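Local coordinates for annexin A8 (Homo sapiens, PDB 1W3W), which acts as an anticoagulant by indirectly inhibiting the thromboplastin-specific complex of the blood coagulation cascade, and binds phospholipid in a calcium-dependent way, at residues Gly114-Ile117 with Glu118-Ser122; Gly153-Glu156 with Arg157-Val160; Gly274-Ile277 with Arg278-Ser282. All coordinates share one frame; numbering follows the deposited sequence.

Three helical turns, each held by local contacts, meet neighbouring helices in a repeat protein. Interaction 1, on helix 113-122, comes first along the chain. Interaction 2, on helix 153-163, follows within the same second annexin repeat, and interaction 3, on helix 273-283, lies in the fourth. Each closes only a turn of its own helix, so none nests in or crosses another. Interaction 1 is the middle piece: Ile116, Ile117 and Leu120 pack against Leu155 and Leu159 of interaction 2, while Glu118 forms a salt bridge with Arg278 of interaction 3, joining the second repeat to the fourth. Interactions 2 and 3 do not touch, their nearest atoms being about 13 Å apart.

Interaction 1 of 3, residues Gly114-Ile117 with Glu118-Ser122; sequences GVII and EILAS
Helix 113-122 of the second annexin repeat pairs Val115 with Ile119 and Ile116 with Leu120, an example of how a buried helix can offer apolar and charged surfaces to different neighbours. In both pairs the side chains run side by side, pointing the same way, one turn apart. Val115 CG1, swung opposite its own backbone N (chi1 173°), lies 4.1 Å from Ile119 CD1. The Ile119 chain also passes close to the carbonyl of Val115, with Ile119 CG1 3.5 Å from Val115 O. On another side of the helix, Ile116 CG2 meets Leu120 CD2 at 4.0 Å. Beyond these pairs, helix 96-107 receives Val115 and Ile119 at Ala105 and Leu102, and Ile116 and Leu120 at Met106 and Leu102.

Regular backbone bonds carry the turn, from Glu118 N to Gly114 O through to Ala121 N and Ile117 O, the last pair 2.9 Å apart. One residue farther on, Glu118 O is gripped twice by a single residue. Ser122 OG donates to Glu118 O over 2.6 Å, and Ser122 N reaches Glu118 O over 3.1 Å from the opposite face of the carbonyl plane. It is the first torsion of Ser122 (chi1 65°) that turns the hydroxyl back toward this oxygen.

The acid end of Glu118 points elsewhere. Its extended chain carries OE2 to Arg278 NE and OE1 to Arg261 NE, a salt bridge on each oxygen, with Thr275 and Tyr257 packed alongside. Two guanidinium groups around one buried carboxylate would probably favour its ionised form, the compensating charge coming from the fourth repeat.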
loop_
_atom_site.group_PDB
_atom_site.type_symbol
_atom_site.label_atom_id
_atom_site.label_comp_id
_atom_site.label_asym_id
_atom_site.label_seq_id
_atom_site.Cartn_x
_atom_site.Cartn_y
_atom_site.Cartn_z
ATOM N N GLY A 114 -1.617 -10.734 -2.683
ATOM C CA GLY A 114 -2.319 -9.646 -2.029
ATOM C C GLY A 114 -1.490 -8.377 -1.884
ATOM O O GLY A 114 -2.027 -7.291 -2.001
ATOM N N VAL A 115 -0.191 -8.519 -1.631
ATOM C CA VAL A 115 0.717 -7.385 -1.526
ATOM C C VAL A 115 0.818 -6.695 -2.875
ATOM O O VAL A 115 0.732 -5.471 -2.969
ATOM C CB VAL A 115 2.141 -7.820 -1.050
ATOM C CG1 VAL A 115 3.121 -6.652 -1.112
ATOM C CG2 VAL A 115 2.087 -8.373 0.352
ATOM N N ILE A 116 0.972 -7.496 -3.926
ATOM C CA ILE A 116 1.142 -6.976 -5.276
ATOM C C ILE A 116 -0.114 -6.254 -5.762
ATOM O O ILE A 116 -0.023 -5.174 -6.331
ATOM C CB ILE A 116 1.534 -8.107 -6.284
ATOM C CG1 ILE A 116 2.786 -8.857 -5.799
ATOM C CG2 ILE A 116 1.791 -7.493 -7.669
ATOM C CD1 ILE A 116 3.114 -10.156 -6.591
ATOM N N ILE A 117 -1.279 -6.846 -5.509
ATOM C CA ILE A 117 -2.569 -6.238 -5.863
ATOM C C ILE A 117 -2.750 -4.861 -5.202
ATOM O O ILE A 117 -3.110 -3.878 -5.857
ATOM C CB ILE A 117 -3.725 -7.192 -5.435
ATOM C CG1 ILE A 117 -3.770 -8.414 -6.366
ATOM C CG2 ILE A 117 -5.068 -6.468 -5.411
ATOM C CD1 ILE A 117 -4.496 -9.628 -5.804
ATOM N N GLU A 118 -2.514 -4.819 -3.893
ATOM C CA GLU A 118 -2.687 -3.610 -3.093
ATOM C C GLU A 118 -1.860 -2.474 -3.648
ATOM O O GLU A 118 -2.365 -1.379 -3.856
ATOM C CB GLU A 118 -2.304 -3.898 -1.633
ATOM C CG GLU A 118 -2.171 -2.682 -0.729
ATOM C CD GLU A 118 -1.356 -3.006 0.512
ATOM O OE1 GLU A 118 -1.836 -3.779 1.354
ATOM O OE2 GLU A 118 -0.235 -2.491 0.639
ATOM N N ILE A 119 -0.583 -2.723 -3.874
ATOM C CA ILE A 119 0.300 -1.662 -4.318
ATOM C C ILE A 119 -0.035 -1.224 -5.744
ATOM O O ILE A 119 -0.168 -0.017 -6.010
ATOM C CB ILE A 119 1.767 -2.064 -4.185
ATOM C CG1 ILE A 119 2.098 -2.265 -2.707
ATOM C CG2 ILE A 119 2.653 -0.978 -4.766
ATOM C CD1 ILE A 119 3.492 -2.761 -2.454
ATOM N N LEU A 120 -0.204 -2.181 -6.651
ATOM C CA LEU A 120 -0.443 -1.827 -8.052
ATOM C C LEU A 120 -1.791 -1.115 -8.269
ATOM O O LEU A 120 -1.905 -0.238 -9.126
ATOM C CB LEU A 120 -0.309 -3.048 -8.973
ATOM C CG LEU A 120 1.110 -3.298 -9.512
ATOM C CD1 LEU A 120 2.147 -3.338 -8.413
ATOM C CD2 LEU A 120 1.185 -4.571 -10.349
ATOM N N ALA A 121 -2.802 -1.477 -7.493
ATOM C CA ALA A 121 -4.124 -0.874 -7.642
ATOM C C ALA A 121 -4.272 0.476 -6.946
ATOM O O ALA A 121 -5.067 1.321 -7.383
ATOM C CB ALA A 121 -5.184 -1.830 -7.168
ATOM N N SER A 122 -3.526 0.708 -5.876
ATOM C CA SER A 122 -3.766 1.894 -5.049
ATOM C C SER A 122 -2.803 3.035 -5.358
ATOM O O SER A 122 -3.005 4.151 -4.907
ATOM C CB SER A 122 -3.707 1.532 -3.566
ATOM O OG SER A 122 -2.400 1.122 -3.204
#

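Interaction 2 of 3, residues Gly153-Glu156 with Arg157-Val160; sequences GYLE and RILV
From Tyr154 to Val160 the backbone winds as a helix; Gly153 O accepts a weak bond from Arg157 N, at 3.4 Å, whereas Ile158 N reaches Tyr154 O at 3.0 Å. Gly153 itself has a positive phi of 72°, a conformation that glycine takes readily. Leu155 and Leu159 supply the closer apolar contact along this turn. The two chains cross at a slant, and Leu159 CD1 comes 3.8 Å from Leu155 CG, which stands opposite its own backbone N (chi1 177°). Ile158 sends its CG2 branch back over the preceding turn, 3.2 Å from Leu155 O.

This helix is a meeting point of neighbouring annexin repeats. Leu155 and Leu159 lean on helix 113-122 of the same repeat, Leu159 touching Ile116 and Leu120, while Tyr154 and Ile158 face Ile202 on helix 198-207 in the third. Just beyond Val160, the disulfide Cys161-Cys206 joins helix 153-163 to helix 198-207 covalently.

On a more open side the contact changes character. The Glu156 chain bends at its second torsion (chi2 -86°), folding the carboxylate across Val160, and Glu156 OE2 approaches Val160 CG2 to 3.2 Å, a close fit of a polar oxygen against a methyl group. Gln148 of helix 143-150 touches both residues. Arg157 sets its aliphatic stem against the start of the turn, with Arg157 CG 3.4 Å from Gly153 O. Its guanidinium leads away, and although the charges are opposite, Glu156 OE1 and Arg157 NE stay 5.1 Å apart.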
loop_
_atom_site.group_PDB
_atom_site.type_symbol
_atom_site.label_atom_id
_atom_site.label_comp_id
_atom_site.label_asym_id
_atom_site.label_seq_id
_atom_site.Cartn_x
_atom_site.Cartn_y
_atom_site.Cartn_z
ATOM N N GLY A 153 -2.422 -16.537 -15.786
ATOM C CA GLY A 153 -3.850 -16.410 -16.004
ATOM C C GLY A 153 -4.298 -14.965 -16.072
ATOM O O GLY A 153 -3.558 -14.094 -16.518
ATOM N N TYR A 154 -5.523 -14.717 -15.631
ATOM C CA TYR A 154 -6.123 -13.399 -15.742
ATOM C C TYR A 154 -5.548 -12.445 -14.690
ATOM O O TYR A 154 -5.500 -11.250 -14.919
ATOM C CB TYR A 154 -7.649 -13.502 -15.644
ATOM C CG TYR A 154 -8.263 -14.113 -16.886
ATOM C CD1 TYR A 154 -7.989 -13.582 -18.145
ATOM C CD2 TYR A 154 -9.082 -15.236 -16.811
ATOM C CE1 TYR A 154 -8.524 -14.140 -19.301
ATOM C CE2 TYR A 154 -9.631 -15.805 -17.966
ATOM C CZ TYR A 154 -9.344 -15.248 -19.209
ATOM O OH TYR A 154 -9.870 -15.781 -20.369
ATOM N N LEU A 155 -5.097 -12.980 -13.557
ATOM C CA LEU A 155 -4.449 -12.164 -12.533
ATOM C C LEU A 155 -3.229 -11.490 -13.136
ATOM O O LEU A 155 -3.055 -10.294 -12.986
ATOM C CB LEU A 155 -4.023 -12.999 -11.331
ATOM C CG LEU A 155 -3.283 -12.181 -10.263
ATOM C CD1 LEU A 155 -4.243 -11.231 -9.572
ATOM C CD2 LEU A 155 -2.608 -13.085 -9.266
ATOM N N GLU A 156 -2.403 -12.278 -13.827
ATOM C CA GLU A 156 -1.234 -11.771 -14.538
ATOM C C GLU A 156 -1.567 -10.651 -15.508
ATOM O O GLU A 156 -0.839 -9.658 -15.590
ATOM C CB GLU A 156 -0.555 -12.902 -15.310
ATOM C CG GLU A 156 0.814 -12.545 -15.862
ATOM C CD GLU A 156 0.777 -11.867 -17.217
ATOM O OE1 GLU A 156 -0.192 -12.037 -17.983
ATOM O OE2 GLU A 156 1.734 -11.144 -17.528
ATOM N N ARG A 157 -2.656 -10.827 -16.251
ATOM C CA ARG A 157 -3.097 -9.847 -17.226
ATOM C C ARG A 157 -3.492 -8.516 -16.582
ATOM O O ARG A 157 -3.089 -7.469 -17.062
ATOM C CB ARG A 157 -4.270 -10.401 -18.046
ATOM C CG ARG A 157 -3.900 -11.642 -18.893
ATOM C CD ARG A 157 -3.260 -11.317 -20.238
ATOM N NE ARG A 157 -4.017 -11.910 -21.348
ATOM C CZ ARG A 157 -3.527 -12.197 -22.557
ATOM N NH1 ARG A 157 -2.252 -11.950 -22.870
ATOM N NH2 ARG A 157 -4.329 -12.737 -23.471
ATOM N N ILE A 158 -4.290 -8.545 -15.513
ATOM C CA ILE A 158 -4.683 -7.286 -14.868
ATOM C C ILE A 158 -3.494 -6.577 -14.196
ATOM O O ILE A 158 -3.392 -5.361 -14.253
ATOM C CB ILE A 158 -5.877 -7.460 -13.887
ATOM C CG1 ILE A 158 -6.447 -6.087 -13.516
ATOM C CG2 ILE A 158 -5.486 -8.225 -12.637
ATOM C CD1 ILE A 158 -7.720 -6.173 -12.712
ATOM N N LEU A 159 -2.595 -7.333 -13.579
ATOM C CA LEU A 159 -1.450 -6.740 -12.898
ATOM C C LEU A 159 -0.517 -6.064 -13.893
ATOM O O LEU A 159 -0.092 -4.927 -13.686
ATOM C CB LEU A 159 -0.705 -7.789 -12.075
ATOM C CG LEU A 159 -1.490 -8.385 -10.902
ATOM C CD1 LEU A 159 -0.683 -9.433 -10.206
ATOM C CD2 LEU A 159 -1.948 -7.315 -9.908
ATOM N N VAL A 160 -0.212 -6.759 -14.984
ATOM C CA VAL A 160 0.595 -6.186 -16.050
ATOM C C VAL A 160 -0.061 -4.940 -16.663
ATOM O O VAL A 160 0.612 -3.951 -16.955
ATOM C CB VAL A 160 0.904 -7.265 -17.134
ATOM C CG1 VAL A 160 1.185 -6.638 -18.489
ATOM C CG2 VAL A 160 2.081 -8.102 -16.679
#

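Interaction 3 of 3, residues Gly274-Ile277 with Arg278-Ser282; sequences GTLI and RNIVS
Arg278 folds its guanidinium back over the preceding turn, where Gly274 and Thr275 receive it. Gly274 O lies over one face of the group, 3.5 Å from Arg278 NH1, while Arg278 NH2 gives a weak, bent bond to Thr275 OG1 at 3.4 Å (132° at the hydrogen). The torsions explain this return: the chain sets out extended, with CG opposite the backbone N, and then kinks at its third torsion (chi3 53°). Gly274 O is also the acceptor for Arg278 N, 3.0 Å away, so one carbonyl serves the backbone of the arginine and underlies its head. Besides its bond to Glu118, the guanidinium pairs through NH1 with OE2 of Glu101, another carboxylate of the second repeat. A leucine in place of Arg278 would probably leave Glu101 and one oxygen of Glu118 without this positive partner, and would lose the guanidinium over Gly274 O and its weak bond to Thr275 OG1.

Two apolar pairs lie alongside one another elsewhere on the turn. Leu276 CD1 meets Ile280 CD1 at 3.9 Å, and Ile277 CG2 meets Val281 CG2 at 4.2 Å. Ser282 then reinforces the backbone, its OG donating to Arg278 O at 2.7 Å.

A second shell of helices packs behind these groups. Ile277 and Val281 rest on helix 81-91 of the first repeat, and Leu276 on Tyr315 and Leu319 of helix 313-323. The Leu276 side chain also comes within about 4 Å of that of Met266, a calcium-binding residue.

An arginine of the fourth repeat, set against acids of the second, is consistent with the charged central channel of the annexin fold, where these repeats face each other.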
loop_
_atom_site.group_PDB
_atom_site.type_symbol
_atom_site.label_atom_id
_atom_site.label_comp_id
_atom_site.label_asym_id
_atom_site.label_seq_id
_atom_site.Cartn_x
_atom_site.Cartn_y
_atom_site.Cartn_z
ATOM N N GLY A 274 2.505 -7.628 8.433
ATOM C CA GLY A 274 3.088 -7.076 7.211
ATOM C C GLY A 274 2.198 -6.010 6.592
ATOM O O GLY A 274 2.670 -4.938 6.207
ATOM N N THR A 275 0.903 -6.301 6.533
ATOM C CA THR A 275 -0.093 -5.397 5.975
ATOM C C THR A 275 -0.349 -4.171 6.838
ATOM O O THR A 275 -0.516 -3.061 6.323
ATOM C CB THR A 275 -1.403 -6.177 5.764
ATOM O OG1 THR A 275 -1.167 -7.182 4.786
ATOM C CG2 THR A 275 -2.484 -5.319 5.144
ATOM N N LEU A 276 -0.392 -4.377 8.147
ATOM C CA LEU A 276 -0.500 -3.280 9.102
ATOM C C LEU A 276 0.684 -2.312 8.980
ATOM O O LEU A 276 0.510 -1.107 8.850
ATOM C CB LEU A 276 -0.578 -3.865 10.517
ATOM C CG LEU A 276 -0.801 -2.952 11.718
ATOM C CD1 LEU A 276 -2.095 -2.164 11.613
ATOM C CD2 LEU A 276 -0.819 -3.824 12.966
ATOM N N ILE A 277 1.894 -2.851 9.007
ATOM C CA ILE A 277 3.102 -2.047 8.911
ATOM C C ILE A 277 3.138 -1.261 7.609
ATOM O O ILE A 277 3.325 -0.048 7.616
ATOM C CB ILE A 277 4.349 -2.949 9.051
ATOM C CG1 ILE A 277 4.500 -3.404 10.519
ATOM C CG2 ILE A 277 5.594 -2.233 8.527
ATOM C CD1 ILE A 277 5.466 -4.555 10.733
ATOM N N ARG A 278 2.945 -1.950 6.490
ATOM C CA ARG A 278 3.108 -1.348 5.173
ATOM C C ARG A 278 2.145 -0.200 4.931
ATOM O O ARG A 278 2.525 0.847 4.404
ATOM C CB ARG A 278 2.935 -2.412 4.082
ATOM C CG ARG A 278 3.196 -1.915 2.668
ATOM C CD ARG A 278 3.096 -3.016 1.603
ATOM N NE ARG A 278 1.826 -3.717 1.723
ATOM C CZ ARG A 278 1.648 -4.928 2.255
ATOM N NH1 ARG A 278 2.648 -5.637 2.727
ATOM N NH2 ARG A 278 0.432 -5.426 2.333
ATOM N N ASN A 279 0.897 -0.384 5.323
ATOM C CA ASN A 279 -0.103 0.639 5.100
ATOM C C ASN A 279 0.043 1.840 6.008
ATOM O O ASN A 279 -0.126 2.973 5.553
ATOM C CB ASN A 279 -1.494 0.015 5.146
ATOM C CG ASN A 279 -1.763 -0.803 3.917
ATOM O OD1 ASN A 279 -1.632 -2.032 3.914
ATOM N ND2 ASN A 279 -2.064 -0.124 2.839
ATOM N N ILE A 280 0.394 1.616 7.277
ATOM C CA ILE A 280 0.628 2.732 8.188
ATOM C C ILE A 280 1.873 3.508 7.759
ATOM O O ILE A 280 1.849 4.731 7.696
ATOM C CB ILE A 280 0.719 2.256 9.664
ATOM C CG1 ILE A 280 -0.698 1.935 10.157
ATOM C CG2 ILE A 280 1.364 3.326 10.547
ATOM C CD1 ILE A 280 -0.786 1.498 11.571
ATOM N N VAL A 281 2.946 2.792 7.448
ATOM C CA VAL A 281 4.189 3.436 7.090
ATOM C C VAL A 281 4.068 4.208 5.776
ATOM O O VAL A 281 4.465 5.365 5.718
ATOM C CB VAL A 281 5.345 2.432 7.027
ATOM C CG1 VAL A 281 6.576 3.063 6.376
ATOM C CG2 VAL A 281 5.683 1.938 8.442
ATOM N N SER A 282 3.529 3.566 4.742
ATOM C CA SER A 282 3.494 4.153 3.388
ATOM C C SER A 282 2.465 5.286 3.268
ATOM O O SER A 282 2.633 6.180 2.445
ATOM C CB SER A 282 3.298 3.073 2.306
ATOM O OG SER A 282 2.000 2.511 2.305
#